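Local atomic coordinates of ceramide very long chain fatty acid hydroxylase SCS7 (Saccharomyces cerevisiae, PDB entry 4ZR1), a protein that hydroxylates the very long chain fatty acids of sphingolipids, probably at C-2 of ceramide acyl chains, taking electrons from cytochrome b5. Residues A[27-39]-A[248-260]. Residues are numbered along the deposited sequence; the frame is centred on the assembly and turned at random.
Sequences TFVKELPAEEKLS and KKYHLEHHYKNYQ. With ZN (zinc ion), chain C; ZN (zinc ion), chain D.
Two polar bonds fix the loop at Val-29 and Lys-30 to Tyr-256 and Lys-257. The backbone N of Val-29 donates to Tyr-256 O (3.0 Å), and an N-H...O angle of 176° makes this bond nearly straight. Lys-257 NZ reaches Lys-30 O at 2.8 Å, in the carbonyl plane and on a lone pair. The lysine gets there because CG stands anti to its backbone N (chi1 -180°) and the rest of the chain is extended, which lays its methylenes alongside the Val-29 and Lys-30 carbonyls. With an alanine in its place, Lys-30 O would probably lose this donor, and both carbonyls the methylenes that line them. Apolar contacts flank the pair of bonds. The Phe-28 ring sends CZ to the edge of the Tyr-259 ring, 3.8 Å from CE1. Leu-32 lies crosswise to Leu-252 and Glu-253, its CD1 3.7 Å from Leu-252 CB while CD2 rests on Glu-253 CG. Farther along, both methyls of Leu-38 lie against one face of the Tyr-256 ring; CD2 sits 3.9 Å from the ring centroid and 27° off the normal, a CH-pi contact. Glu-31 brings its carboxylate near that of Glu-253, whose salt bridge to Lys-249 NZ, its hydrogen bond weak, probably offsets the like charges. Beyond this layer, His-251 and His-255 bind one zinc and His-254 the other, sites completed by His-177, His-232 and His-236 and by His-150, His-155, His-174 and His-178, respectively; the two zincs likely form the catalytic dimetal centre. The N-terminal segment, inferred to be cytoplasmic, thus packs beside the histidine-rich helix without ligating either metal, and two bonds to main-chain carbonyls amid apolar packing imply an attachment that depends little on paired charges.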
loop_
_atom_site.group_PDB
_atom_site.type_symbol
_atom_site.label_atom_id
_atom_site.label_comp_id
_atom_site.label_asym_id
_atom_site.label_seq_id
_atom_site.Cartn_x
_atom_site.Cartn_y
_atom_site.Cartn_z
ATOM N N THR A 27 -0.923 18.186 -6.624
ATOM C CA THR A 27 -2.272 18.527 -7.040
ATOM C C THR A 27 -2.880 17.364 -7.816
ATOM O O THR A 27 -2.354 16.946 -8.851
ATOM C CB THR A 27 -2.313 19.813 -7.903
ATOM O OG1 THR A 27 -1.583 19.607 -9.118
ATOM C CG2 THR A 27 -1.702 20.988 -7.149
ATOM N N PHE A 28 -3.984 16.844 -7.288
ATOM C CA PHE A 28 -4.719 15.760 -7.912
ATOM C C PHE A 28 -5.239 16.188 -9.284
ATOM O O PHE A 28 -5.525 17.364 -9.498
ATOM C CB PHE A 28 -5.866 15.324 -6.995
ATOM C CG PHE A 28 -5.411 14.880 -5.628
ATOM C CD1 PHE A 28 -4.436 13.900 -5.491
ATOM C CD2 PHE A 28 -5.930 15.465 -4.480
ATOM C CE1 PHE A 28 -4.002 13.496 -4.236
ATOM C CE2 PHE A 28 -5.499 15.066 -3.219
ATOM C CZ PHE A 28 -4.532 14.077 -3.098
ATOM N N VAL A 29 -5.336 15.241 -10.215
ATOM C CA VAL A 29 -5.800 15.543 -11.567
ATOM C C VAL A 29 -7.003 14.673 -11.943
ATOM O O VAL A 29 -7.133 13.547 -11.462
ATOM C CB VAL A 29 -4.676 15.347 -12.614
ATOM C CG1 VAL A 29 -4.948 16.197 -13.849
ATOM C CG2 VAL A 29 -3.328 15.718 -12.027
ATOM N N LYS A 30 -7.888 15.198 -12.792
ATOM C CA LYS A 30 -9.068 14.444 -13.198
ATOM C C LYS A 30 -8.624 13.319 -14.117
ATOM O O LYS A 30 -9.258 12.270 -14.163
ATOM C CB LYS A 30 -10.103 15.333 -13.895
ATOM C CG LYS A 30 -10.169 15.141 -15.404
ATOM C CD LYS A 30 -10.947 16.247 -16.067
ATOM C CE LYS A 30 -10.172 16.813 -17.237
ATOM N NZ LYS A 30 -10.760 18.101 -17.662
ATOM N N GLU A 31 -7.525 13.535 -14.834
ATOM C CA GLU A 31 -6.980 12.518 -15.719
ATOM C C GLU A 31 -5.467 12.447 -15.532
ATOM O O GLU A 31 -4.798 13.469 -15.404
ATOM C CB GLU A 31 -7.356 12.802 -17.181
ATOM C CG GLU A 31 -7.818 11.550 -17.908
ATOM C CD GLU A 31 -9.250 11.169 -17.574
ATOM O OE1 GLU A 31 -10.111 12.071 -17.494
ATOM O OE2 GLU A 31 -9.507 9.963 -17.375
ATOM N N LEU A 32 -4.946 11.227 -15.476
ATOM C CA LEU A 32 -3.520 10.986 -15.287
ATOM C C LEU A 32 -2.685 11.702 -16.340
ATOM O O LEU A 32 -3.075 11.755 -17.505
ATOM C CB LEU A 32 -3.230 9.480 -15.333
ATOM C CG LEU A 32 -4.130 8.625 -14.437
ATOM C CD1 LEU A 32 -3.754 7.150 -14.490
ATOM C CD2 LEU A 32 -4.092 9.146 -13.016
ATOM N N PRO A 33 -1.537 12.262 -15.930
ATOM C CA PRO A 33 -0.573 12.866 -16.851
ATOM C C PRO A 33 0.339 11.810 -17.465
ATOM O O PRO A 33 0.062 10.616 -17.346
ATOM C CB PRO A 33 0.215 13.815 -15.950
ATOM C CG PRO A 33 0.225 13.119 -14.639
ATOM C CD PRO A 33 -1.118 12.421 -14.526
ATOM N N ALA A 34 1.415 12.254 -18.106
ATOM C CA ALA A 34 2.352 11.347 -18.756
ATOM C C ALA A 34 3.104 10.525 -17.724
ATOM O O ALA A 34 3.370 11.000 -16.619
ATOM C CB ALA A 34 3.332 12.124 -19.631
ATOM N N GLU A 35 3.442 9.296 -18.093
ATOM C CA GLU A 35 4.223 8.406 -17.253
ATOM C C GLU A 35 5.481 9.091 -16.666
ATOM O O GLU A 35 5.819 8.883 -15.506
ATOM C CB GLU A 35 4.590 7.150 -18.071
ATOM C CG GLU A 35 6.015 6.675 -17.898
ATOM C CD GLU A 35 6.376 5.573 -18.865
ATOM O OE1 GLU A 35 5.450 4.973 -19.458
ATOM O OE2 GLU A 35 7.589 5.323 -19.049
ATOM N N GLU A 36 6.143 9.929 -17.459
ATOM C CA GLU A 36 7.432 10.501 -17.078
ATOM C C GLU A 36 7.300 11.748 -16.219
ATOM O O GLU A 36 8.296 12.223 -15.659
ATOM C CB GLU A 36 8.251 10.827 -18.316
ATOM C CG GLU A 36 9.692 10.381 -18.197
ATOM C CD GLU A 36 9.791 8.933 -17.736
ATOM O OE1 GLU A 36 9.156 8.080 -18.391
ATOM O OE2 GLU A 36 10.480 8.638 -16.728
ATOM N N LYS A 37 6.078 12.268 -16.104
ATOM C CA LYS A 37 5.785 13.327 -15.138
ATOM C C LYS A 37 5.646 12.763 -13.721
ATOM O O LYS A 37 5.568 13.517 -12.746
ATOM C CB LYS A 37 4.515 14.084 -15.528
ATOM C CG LYS A 37 4.711 15.061 -16.665
ATOM C CD LYS A 37 3.528 15.987 -16.802
ATOM C CE LYS A 37 3.809 17.055 -17.830
ATOM N NZ LYS A 37 4.113 16.436 -19.143
ATOM N N LEU A 38 5.627 11.440 -13.610
ATOM C CA LEU A 38 5.495 10.797 -12.313
ATOM C C LEU A 38 6.840 10.411 -11.701
ATOM O O LEU A 38 6.883 9.872 -10.595
ATOM C CB LEU A 38 4.599 9.565 -12.418
ATOM C CG LEU A 38 3.141 9.882 -12.747
ATOM C CD1 LEU A 38 2.285 8.639 -12.604
ATOM C CD2 LEU A 38 2.623 11.005 -11.862
ATOM N N SER A 39 7.928 10.688 -12.417
ATOM C CA SER A 39 9.275 10.462 -11.895
ATOM C C SER A 39 10.076 11.760 -11.840
ATOM O O SER A 39 11.297 11.746 -11.635
ATOM C CB SER A 39 10.019 9.422 -12.734
ATOM O OG SER A 39 9.500 8.121 -12.511
ATOM N N LYS A 248 -3.997 -0.776 -14.209
ATOM C CA LYS A 248 -2.970 0.210 -13.919
ATOM C C LYS A 248 -3.550 1.614 -13.843
ATOM O O LYS A 248 -3.205 2.388 -12.952
ATOM C CB LYS A 248 -1.859 0.162 -14.976
ATOM C CG LYS A 248 -0.789 1.206 -14.746
ATOM C CD LYS A 248 0.428 1.015 -15.635
ATOM C CE LYS A 248 1.497 2.027 -15.248
ATOM N NZ LYS A 248 2.774 1.811 -15.957
ATOM N N LYS A 249 -4.424 1.948 -14.784
ATOM C CA LYS A 249 -5.049 3.260 -14.783
ATOM C C LYS A 249 -5.895 3.418 -13.528
ATOM O O LYS A 249 -5.911 4.478 -12.905
ATOM C CB LYS A 249 -5.900 3.476 -16.038
ATOM C CG LYS A 249 -6.873 4.654 -15.910
ATOM C CD LYS A 249 -7.509 5.057 -17.237
ATOM C CE LYS A 249 -8.836 5.778 -17.016
ATOM N NZ LYS A 249 -9.680 5.080 -16.002
ATOM N N TYR A 250 -6.576 2.343 -13.155
ATOM C CA TYR A 250 -7.487 2.351 -12.016
ATOM C C TYR A 250 -6.754 2.602 -10.705
ATOM O O TYR A 250 -7.144 3.454 -9.904
ATOM C CB TYR A 250 -8.240 1.022 -11.950
ATOM C CG TYR A 250 -9.296 0.962 -10.880
ATOM C CD1 TYR A 250 -10.553 1.504 -11.092
ATOM C CD2 TYR A 250 -9.041 0.343 -9.663
ATOM C CE1 TYR A 250 -11.530 1.436 -10.123
ATOM C CE2 TYR A 250 -10.009 0.275 -8.680
ATOM C CZ TYR A 250 -11.253 0.825 -8.913
ATOM O OH TYR A 250 -12.222 0.756 -7.934
ATOM N N HIS A 251 -5.682 1.857 -10.487
ATOM C CA HIS A 251 -4.946 1.990 -9.244
ATOM C C HIS A 251 -4.210 3.326 -9.159
ATOM O O HIS A 251 -4.161 3.955 -8.101
ATOM C CB HIS A 251 -3.952 0.851 -9.078
ATOM C CG HIS A 251 -3.087 1.006 -7.871
ATOM N ND1 HIS A 251 -3.584 0.935 -6.590
ATOM C CD2 HIS A 251 -1.770 1.287 -7.748
ATOM C CE1 HIS A 251 -2.607 1.140 -5.728
ATOM N NE2 HIS A 251 -1.496 1.353 -6.405
ATOM N N LEU A 252 -3.629 3.750 -10.273
ATOM C CA LEU A 252 -2.920 5.018 -10.320
ATOM C C LEU A 252 -3.855 6.184 -10.022
ATOM O O LEU A 252 -3.428 7.204 -9.479
ATOM C CB LEU A 252 -2.254 5.203 -11.681
ATOM C CG LEU A 252 -0.742 4.973 -11.744
ATOM C CD1 LEU A 252 -0.311 3.796 -10.910
ATOM C CD2 LEU A 252 -0.315 4.759 -13.175
ATOM N N GLU A 253 -5.132 6.040 -10.367
ATOM C CA GLU A 253 -6.091 7.095 -10.055
ATOM C C GLU A 253 -6.385 7.122 -8.558
ATOM O O GLU A 253 -6.762 8.158 -8.010
ATOM C CB GLU A 253 -7.383 6.925 -10.850
ATOM C CG GLU A 253 -7.267 7.330 -12.303
ATOM C CD GLU A 253 -8.588 7.235 -13.031
ATOM O OE1 GLU A 253 -9.615 6.940 -12.376
ATOM O OE2 GLU A 253 -8.596 7.454 -14.260
ATOM N N HIS A 254 -6.212 5.982 -7.898
ATOM C CA HIS A 254 -6.329 5.940 -6.449
ATOM C C HIS A 254 -5.243 6.814 -5.816
ATOM O O HIS A 254 -5.415 7.385 -4.742
ATOM C CB HIS A 254 -6.221 4.505 -5.938
ATOM C CG HIS A 254 -5.998 4.412 -4.464
ATOM N ND1 HIS A 254 -7.031 4.441 -3.551
ATOM C CD2 HIS A 254 -4.857 4.314 -3.741
ATOM C CE1 HIS A 254 -6.536 4.359 -2.329
ATOM N NE2 HIS A 254 -5.219 4.280 -2.417
ATOM N N HIS A 255 -4.118 6.905 -6.510
ATOM C CA HIS A 255 -2.993 7.710 -6.080
ATOM C C HIS A 255 -3.136 9.184 -6.486
ATOM O O HIS A 255 -3.024 10.077 -5.653
ATOM C CB HIS A 255 -1.699 7.131 -6.659
ATOM C CG HIS A 255 -1.185 5.936 -5.917
ATOM N ND1 HIS A 255 -0.558 6.032 -4.695
ATOM C CD2 HIS A 255 -1.205 4.618 -6.228
ATOM C CE1 HIS A 255 -0.218 4.825 -4.279
ATOM N NE2 HIS A 255 -0.599 3.949 -5.191
ATOM N N TYR A 256 -3.388 9.436 -7.766
ATOM C CA TYR A 256 -3.297 10.790 -8.297
ATOM C C TYR A 256 -4.638 11.444 -8.628
ATOM O O TYR A 256 -4.682 12.396 -9.403
ATOM C CB TYR A 256 -2.429 10.792 -9.554
ATOM C CG TYR A 256 -1.082 10.139 -9.379
ATOM C CD1 TYR A 256 0.004 10.852 -8.876
ATOM C CD2 TYR A 256 -0.890 8.811 -9.727
ATOM C CE1 TYR A 256 1.242 10.248 -8.721
ATOM C CE2 TYR A 256 0.333 8.205 -9.577
ATOM C CZ TYR A 256 1.396 8.922 -9.075
ATOM O OH TYR A 256 2.609 8.298 -8.937
ATOM N N LYS A 257 -5.726 10.951 -8.047
ATOM C CA LYS A 257 -7.039 11.536 -8.306
ATOM C C LYS A 257 -7.974 11.450 -7.098
ATOM O O LYS A 257 -8.543 12.461 -6.667
ATOM C CB LYS A 257 -7.685 10.855 -9.511
ATOM C CG LYS A 257 -9.054 11.392 -9.875
ATOM C CD LYS A 257 -9.534 10.776 -11.175
ATOM C CE LYS A 257 -10.873 11.340 -11.616
ATOM N NZ LYS A 257 -11.293 10.727 -12.909
ATOM N N ASN A 258 -8.128 10.244 -6.555
ATOM C CA ASN A 258 -9.024 10.018 -5.425
ATOM C C ASN A 258 -8.602 8.799 -4.602
ATOM O O ASN A 258 -8.649 7.671 -5.097
ATOM C CB ASN A 258 -10.468 9.844 -5.927
ATOM C CG ASN A 258 -11.507 10.017 -4.824
ATOM O OD1 ASN A 258 -11.327 9.549 -3.700
ATOM N ND2 ASN A 258 -12.600 10.702 -5.149
ATOM N N TYR A 259 -8.196 9.028 -3.353
ATOM C CA TYR A 259 -7.819 7.937 -2.456
ATOM C C TYR A 259 -8.925 7.635 -1.442
ATOM O O TYR A 259 -8.682 6.997 -0.414
ATOM C CB TYR A 259 -6.497 8.250 -1.730
ATOM C CG TYR A 259 -6.501 9.471 -0.822
ATOM C CD1 TYR A 259 -6.288 10.746 -1.330
ATOM C CD2 TYR A 259 -6.675 9.339 0.551
ATOM C CE1 TYR A 259 -6.283 11.857 -0.504
ATOM C CE2 TYR A 259 -6.659 10.441 1.389
ATOM C CZ TYR A 259 -6.467 11.697 0.855
ATOM O OH TYR A 259 -6.460 12.791 1.689
ATOM N N GLN A 260 -10.139 8.102 -1.731
ATOM C CA GLN A 260 -11.316 7.685 -0.973
ATOM C C GLN A 260 -12.022 6.554 -1.722
ATOM O O GLN A 260 -13.019 6.002 -1.248
ATOM C CB GLN A 260 -12.275 8.854 -0.735
ATOM C CG GLN A 260 -11.855 9.778 0.387
ATOM C CD GLN A 260 -10.741 10.724 -0.013
ATOM O OE1 GLN A 260 -10.794 11.373 -1.061
ATOM N NE2 GLN A 260 -9.709 10.786 0.813
HETATM ZN ZN ZN C . 0.148 2.052 -5.092
HETATM ZN ZN ZN D . -3.992 3.666 -0.761
#